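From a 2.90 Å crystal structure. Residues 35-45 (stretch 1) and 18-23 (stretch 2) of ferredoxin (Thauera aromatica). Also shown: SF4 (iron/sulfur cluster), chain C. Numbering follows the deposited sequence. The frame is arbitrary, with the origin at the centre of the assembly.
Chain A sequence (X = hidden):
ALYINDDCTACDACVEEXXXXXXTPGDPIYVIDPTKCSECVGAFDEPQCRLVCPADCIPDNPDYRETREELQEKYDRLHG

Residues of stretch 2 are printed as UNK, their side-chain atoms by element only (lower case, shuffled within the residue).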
ATOM      1  N   THR A  35       5.939  -1.389   6.690  1.00 41.19           N
ATOM      2  CA  THR A  35       6.738  -0.303   7.243  1.00 42.54           C
ATOM      3  C   THR A  35       6.577   1.008   6.471  1.00 43.67           C
ATOM      4  O   THR A  35       6.618   2.095   7.055  1.00 43.98           O
ATOM      5  CB  THR A  35       8.228  -0.708   7.256  1.00 42.38           C
ATOM      6  OG1 THR A  35       8.495  -1.451   8.448  1.00 42.85           O
ATOM      7  CG2 THR A  35       9.144   0.507   7.174  1.00 42.32           C
ATOM      8  N   LYS A  36       6.383   0.899   5.159  1.00 44.22           N
ATOM      9  CA  LYS A  36       6.250   2.070   4.306  1.00 44.32           C
ATOM     10  C   LYS A  36       4.816   2.414   3.902  1.00 44.03           C
ATOM     11  O   LYS A  36       4.562   3.505   3.387  1.00 44.05           O
ATOM     12  CB  LYS A  36       7.102   1.877   3.051  1.00 45.70           C
ATOM     13  CG  LYS A  36       8.543   1.512   3.356  1.00 48.75           C
ATOM     14  CD  LYS A  36       9.299   1.160   2.090  1.00 52.87           C
ATOM     15  CE  LYS A  36      10.687   0.607   2.402  1.00 54.88           C
ATOM     16  NZ  LYS A  36      11.413   0.188   1.167  1.00 56.41           N
ATOM     17  N   CYS A  37       3.878   1.500   4.129  1.00 43.10           N
ATOM     18  CA  CYS A  37       2.495   1.766   3.748  1.00 42.89           C
ATOM     19  C   CYS A  37       1.736   2.556   4.803  1.00 43.79           C
ATOM     20  O   CYS A  37       1.459   2.048   5.886  1.00 43.44           O
ATOM     21  CB  CYS A  37       1.750   0.459   3.467  1.00 42.20           C
ATOM     22  SG  CYS A  37      -0.015   0.676   3.093  1.00 37.23           S
ATOM     23  N   SER A  38       1.399   3.801   4.473  1.00 45.25           N
ATOM     24  CA  SER A  38       0.657   4.670   5.384  1.00 46.37           C
ATOM     25  C   SER A  38      -0.802   4.730   4.948  1.00 47.43           C
ATOM     26  O   SER A  38      -1.569   5.579   5.410  1.00 47.66           O
ATOM     27  CB  SER A  38       1.239   6.085   5.363  1.00 46.45           C
ATOM     28  OG  SER A  38       1.004   6.712   4.113  1.00 45.40           O
ATOM     29  N   GLU A  39      -1.175   3.823   4.051  1.00 48.19           N
ATOM     30  CA  GLU A  39      -2.533   3.771   3.525  1.00 48.93           C
ATOM     31  C   GLU A  39      -2.864   5.074   2.804  1.00 49.11           C
ATOM     32  O   GLU A  39      -4.026   5.477   2.713  1.00 49.85           O
ATOM     33  CB  GLU A  39      -3.529   3.493   4.658  1.00 48.00           C
ATOM     34  CG  GLU A  39      -3.426   2.062   5.177  1.00 48.18           C
ATOM     35  CD  GLU A  39      -4.460   1.728   6.226  1.00 47.94           C
ATOM     36  OE1 GLU A  39      -5.650   2.036   6.003  1.00 47.42           O
ATOM     37  OE2 GLU A  39      -4.084   1.144   7.268  1.00 47.82           O
ATOM     38  N   CYS A  40      -1.818   5.714   2.286  1.00 48.80           N
ATOM     39  CA  CYS A  40      -1.925   6.971   1.559  1.00 48.73           C
ATOM     40  C   CYS A  40      -2.247   8.192   2.415  1.00 49.28           C
ATOM     41  O   CYS A  40      -2.322   9.306   1.890  1.00 49.21           O
ATOM     42  CB  CYS A  40      -2.955   6.853   0.432  1.00 48.73           C
ATOM     43  SG  CYS A  40      -2.301   6.121  -1.082  1.00 48.27           S
ATOM     44  N   VAL A  41      -2.442   8.004   3.720  1.00 49.78           N
ATOM     45  CA  VAL A  41      -2.732   9.151   4.581  1.00 50.44           C
ATOM     46  C   VAL A  41      -1.507  10.054   4.507  1.00 50.05           C
ATOM     47  O   VAL A  41      -0.380   9.569   4.376  1.00 51.07           O
ATOM     48  CB  VAL A  41      -2.971   8.748   6.055  1.00 50.32           C
ATOM     49  CG1 VAL A  41      -3.929   7.576   6.120  1.00 50.56           C
ATOM     50  CG2 VAL A  41      -1.657   8.419   6.733  1.00 51.65           C
ATOM     51  N   GLY A  42      -1.724  11.360   4.585  1.00 48.85           N
ATOM     52  CA  GLY A  42      -0.609  12.281   4.490  1.00 47.38           C
ATOM     53  C   GLY A  42      -0.291  12.534   3.028  1.00 46.49           C
ATOM     54  O   GLY A  42       0.611  13.306   2.704  1.00 46.69           O
ATOM     55  N   ALA A  43      -1.040  11.882   2.141  1.00 45.74           N
ATOM     56  CA  ALA A  43      -0.844  12.037   0.704  1.00 44.50           C
ATOM     57  C   ALA A  43      -2.167  12.171  -0.039  1.00 44.13           C
ATOM     58  O   ALA A  43      -2.336  13.089  -0.838  1.00 44.87           O
ATOM     59  CB  ALA A  43      -0.057  10.858   0.154  1.00 44.34           C
ATOM     60  N   PHE A  44      -3.101  11.258   0.213  1.00 43.60           N
ATOM     61  CA  PHE A  44      -4.403  11.298  -0.452  1.00 43.19           C
ATOM     62  C   PHE A  44      -5.531  10.909   0.483  1.00 43.79           C
ATOM     63  O   PHE A  44      -5.296  10.545   1.634  1.00 44.24           O
ATOM     64  CB  PHE A  44      -4.438  10.349  -1.653  1.00 41.96           C
ATOM     65  CG  PHE A  44      -3.399  10.638  -2.690  1.00 39.98           C
ATOM     66  CD1 PHE A  44      -2.130  10.081  -2.591  1.00 39.53           C
ATOM     67  CD2 PHE A  44      -3.689  11.465  -3.768  1.00 39.29           C
ATOM     68  CE1 PHE A  44      -1.166  10.341  -3.551  1.00 39.89           C
ATOM     69  CE2 PHE A  44      -2.734  11.733  -4.734  1.00 39.47           C
ATOM     70  CZ  PHE A  44      -1.468  11.170  -4.627  1.00 40.29           C
ATOM     71  N   ASP A  45      -6.756  10.971  -0.031  1.00 44.49           N
ATOM     72  CA  ASP A  45      -7.938  10.617   0.749  1.00 45.70           C
ATOM     73  C   ASP A  45      -8.273   9.138   0.649  1.00 45.06           C
ATOM     74  O   ASP A  45      -8.987   8.596   1.488  1.00 45.15           O
ATOM     75  CB  ASP A  45      -9.138  11.438   0.289  1.00 47.48           C
ATOM     76  CG  ASP A  45      -9.222  12.774   0.986  1.00 50.45           C
ATOM     77  OD1 ASP A  45      -8.187  13.474   1.045  1.00 50.90           O
ATOM     78  OD2 ASP A  45     -10.322  13.121   1.476  1.00 52.80           O
ATOM     79  N   UNK A  18       1.766   4.382  -5.817  1.00 43.52           N
ATOM     80  CA  UNK A  18       2.291   4.515  -4.460  1.00 43.89           C
ATOM     81  C   UNK A  18       3.249   5.676  -4.211  1.00 43.28           C
ATOM     82  O   UNK A  18       4.333   5.738  -4.789  1.00 41.71           O
ATOM     83  c   UNK A  18       2.958   3.218  -4.017  1.00 45.24           C
ATOM     84  s   UNK A  18       3.545   3.296  -2.306  1.00 47.71           S
ATOM     85  N   UNK A  19       2.858   6.602  -3.315  1.00 43.44           N
ATOM     86  CA  UNK A  19       3.629   7.789  -2.934  1.00 43.99           C
ATOM     87  C   UNK A  19       4.742   7.504  -1.929  1.00 45.14           C
ATOM     88  O   UNK A  19       5.529   8.394  -1.606  1.00 45.87           O
ATOM     89  c   UNK A  19       2.567   8.701  -2.339  1.00 43.54           C
ATOM     90  c   UNK A  19       1.692   7.729  -1.627  1.00 42.83           C
ATOM     91  c   UNK A  19       1.534   6.623  -2.661  1.00 43.46           C
ATOM     92  N   UNK A  20       4.800   6.274  -1.425  1.00 45.77           N
ATOM     93  CA  UNK A  20       5.817   5.902  -0.444  1.00 45.45           C
ATOM     94  C   UNK A  20       6.692   4.756  -0.930  1.00 45.85           C
ATOM     95  O   UNK A  20       7.473   4.204  -0.155  1.00 45.92           O
ATOM     96  n   UNK A  20       4.172   7.695   0.769  1.00 45.90           N
ATOM     97  c   UNK A  20       4.285   6.572   1.469  1.00 45.96           C
ATOM     98  c   UNK A  20       5.166   5.488   0.879  1.00 45.49           C
ATOM     99  o   UNK A  20       3.710   6.399   2.549  1.00 46.16           O
ATOM    100  N   UNK A  21       6.554   4.391  -2.202  1.00 46.09           N
ATOM    101  CA  UNK A  21       7.342   3.299  -2.764  1.00 46.88           C
ATOM    102  C   UNK A  21       7.270   2.078  -1.847  1.00 45.47           C
ATOM    103  O   UNK A  21       8.286   1.444  -1.550  1.00 44.67           O
ATOM    104  c   UNK A  21      10.378   5.525  -3.717  1.00 57.85           C
ATOM    105  o   UNK A  21      10.838   5.895  -2.611  1.00 59.46           O
ATOM    106  c   UNK A  21       8.960   4.990  -3.758  1.00 53.94           C
ATOM    107  o   UNK A  21      11.029   5.572  -4.787  1.00 59.34           O
ATOM    108  c   UNK A  21       8.794   3.743  -2.919  1.00 49.22           C
ATOM    109  N   UNK A  22       6.060   1.756  -1.404  1.00 44.40           N
ATOM    110  CA  UNK A  22       5.845   0.631  -0.505  1.00 43.56           C
ATOM    111  C   UNK A  22       5.575  -0.689  -1.222  1.00 42.66           C
ATOM    112  O   UNK A  22       5.478  -1.734  -0.581  1.00 43.41           O
ATOM    113  c   UNK A  22       4.697   0.944   0.449  1.00 43.16           C
ATOM    114  N   UNK A  23       5.458  -0.656  -2.543  1.00 40.90           N
ATOM    115  CA  UNK A  23       5.197  -1.888  -3.269  1.00 39.99           C
ATOM    116  C   UNK A  23       6.421  -2.363  -4.036  1.00 40.34           C
ATOM    117  O   UNK A  23       7.036  -1.603  -4.781  1.00 40.99           O
ATOM    118  c   UNK A  23       2.775  -1.256  -3.490  1.00 38.25           C
ATOM    119  c   UNK A  23       1.582  -0.982  -4.377  1.00 37.50           C
ATOM    120  c   UNK A  23       4.019  -1.724  -4.251  1.00 39.06           C
ATOM    121  c   UNK A  23       3.724  -3.051  -4.943  1.00 37.41           C
TER
HETATM  122 FE1  SF4 C 102       1.441   2.915  -1.144  1.00 38.49          FE
HETATM  123 FE2  SF4 C 102      -1.049   1.639  -1.599  1.00 38.54          FE
HETATM  124 FE3  SF4 C 102       0.029   1.887   0.905  1.00 38.45          FE
HETATM  125 FE4  SF4 C 102      -0.932   4.108  -0.480  1.00 38.79          FE
HETATM  126  S1  SF4 C 102      -2.160   2.217   0.272  1.00 37.03           S
HETATM  127  S2  SF4 C 102       0.762   3.863   0.722  1.00 38.63           S
HETATM  128  S3  SF4 C 102      -0.420   3.490  -2.563  1.00 37.07           S
HETATM  129  S4  SF4 C 102       0.855   0.721  -0.682  1.00 37.38           S

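Position 18 carries two side-chain atoms, one carbon and then one sulfur. The sulfur lies 2.4 Å from FE1 of the SF4 cluster, a metal-ligand bond. The CA-to-CB bond points away from stretch 1, and no atom of the residue comes within contact distance of it. A single carbon ending in a metal-bound sulfur is cysteine: Cys18. Its SG also accepts two backbone hydrogen bonds, from N of position 20 at 3.3 Å and from N of position 22 at 3.1 Å. The second is nearly straight, at 175°. Both backbone N-H groups thus converge on the ligand sulfur.

Position 19 has three side-chain carbons that close a ring onto the backbone N. The CA-to-CB bond points toward stretch 1. The ring carbons lie near CB of Ala43, CE1 of Phe44 and SG of Cys40. Only proline closes such a ring: Pro19. Its CG is 4.0 Å from CB of Ala43, its CB is 4.3 Å from CE1 of Phe44, and its CD is 4.2 Å from SG of Cys40. Phe44 meets Pro19 CB with its ring edge. The proline also borders the cluster, with CD 3.7 Å from S3 of SF4.

Position 20 has two carbons, the second carrying one oxygen and one nitrogen. The CA-to-CB bond points toward stretch 1, and the oxygen faces OG of Ser38 and O of Lys36. This short amide is asparagine: Asn20. OD1 lies 3.1 Å from OG of Ser38, at hydrogen-bonding distance with Ser38 as donor. The same hydroxyl proton could instead go to O of Val41, 3.2 Å from Ser38 OG, so the choice is open. OD1 is also 3.1 Å from O of Lys36. Both of those are acceptors, so that approach is not a hydrogen bond.

Position 21 has three carbons in a row, the third carrying two oxygens. The residue is exposed; its CA-to-CB bond points sideways, and the side chain makes no contact with stretch 1. A carboxylate on a chain of this length is glutamate: Glu21. The backbone makes the contact instead: O of Glu21 is 3.8 Å from CD of Lys36.

Position 22 has one side-chain carbon and nothing beyond it. The CA-to-CB bond points toward stretch 1, and the carbon lies against CB of Lys36 and CB of Cys37. This is alanine: Ala22. Its CB is 3.7 Å from CB of Lys36 and 4.2 Å from CB of Cys37. The backbones are close here: CA of Ala22 is 5.0 Å from CA of Lys36.

Position 23 has four carbons, forked at the first, with one arm two carbons long. The CA-to-CB bond points away from stretch 1, and the side chain does not touch it. This is isoleucine: Ile23. CG1 lies 3.9 Å from S4 of SF4.

The contact is modest, 338 Å² in all, and the cluster bridges it. Cys18 binds FE1 from stretch 2, while Cys37 SG binds FE3 and Cys40 SG binds FE4, each at 2.5 Å, from stretch 1. Pro19 packs on Ala43 and the edge of Phe44. Ala22 packs against Lys36 and Cys37. Asn20, between them in sequence, brings its amide oxygen to the Ser38 hydroxyl.

Stretch 2 18-23: CPNEAI
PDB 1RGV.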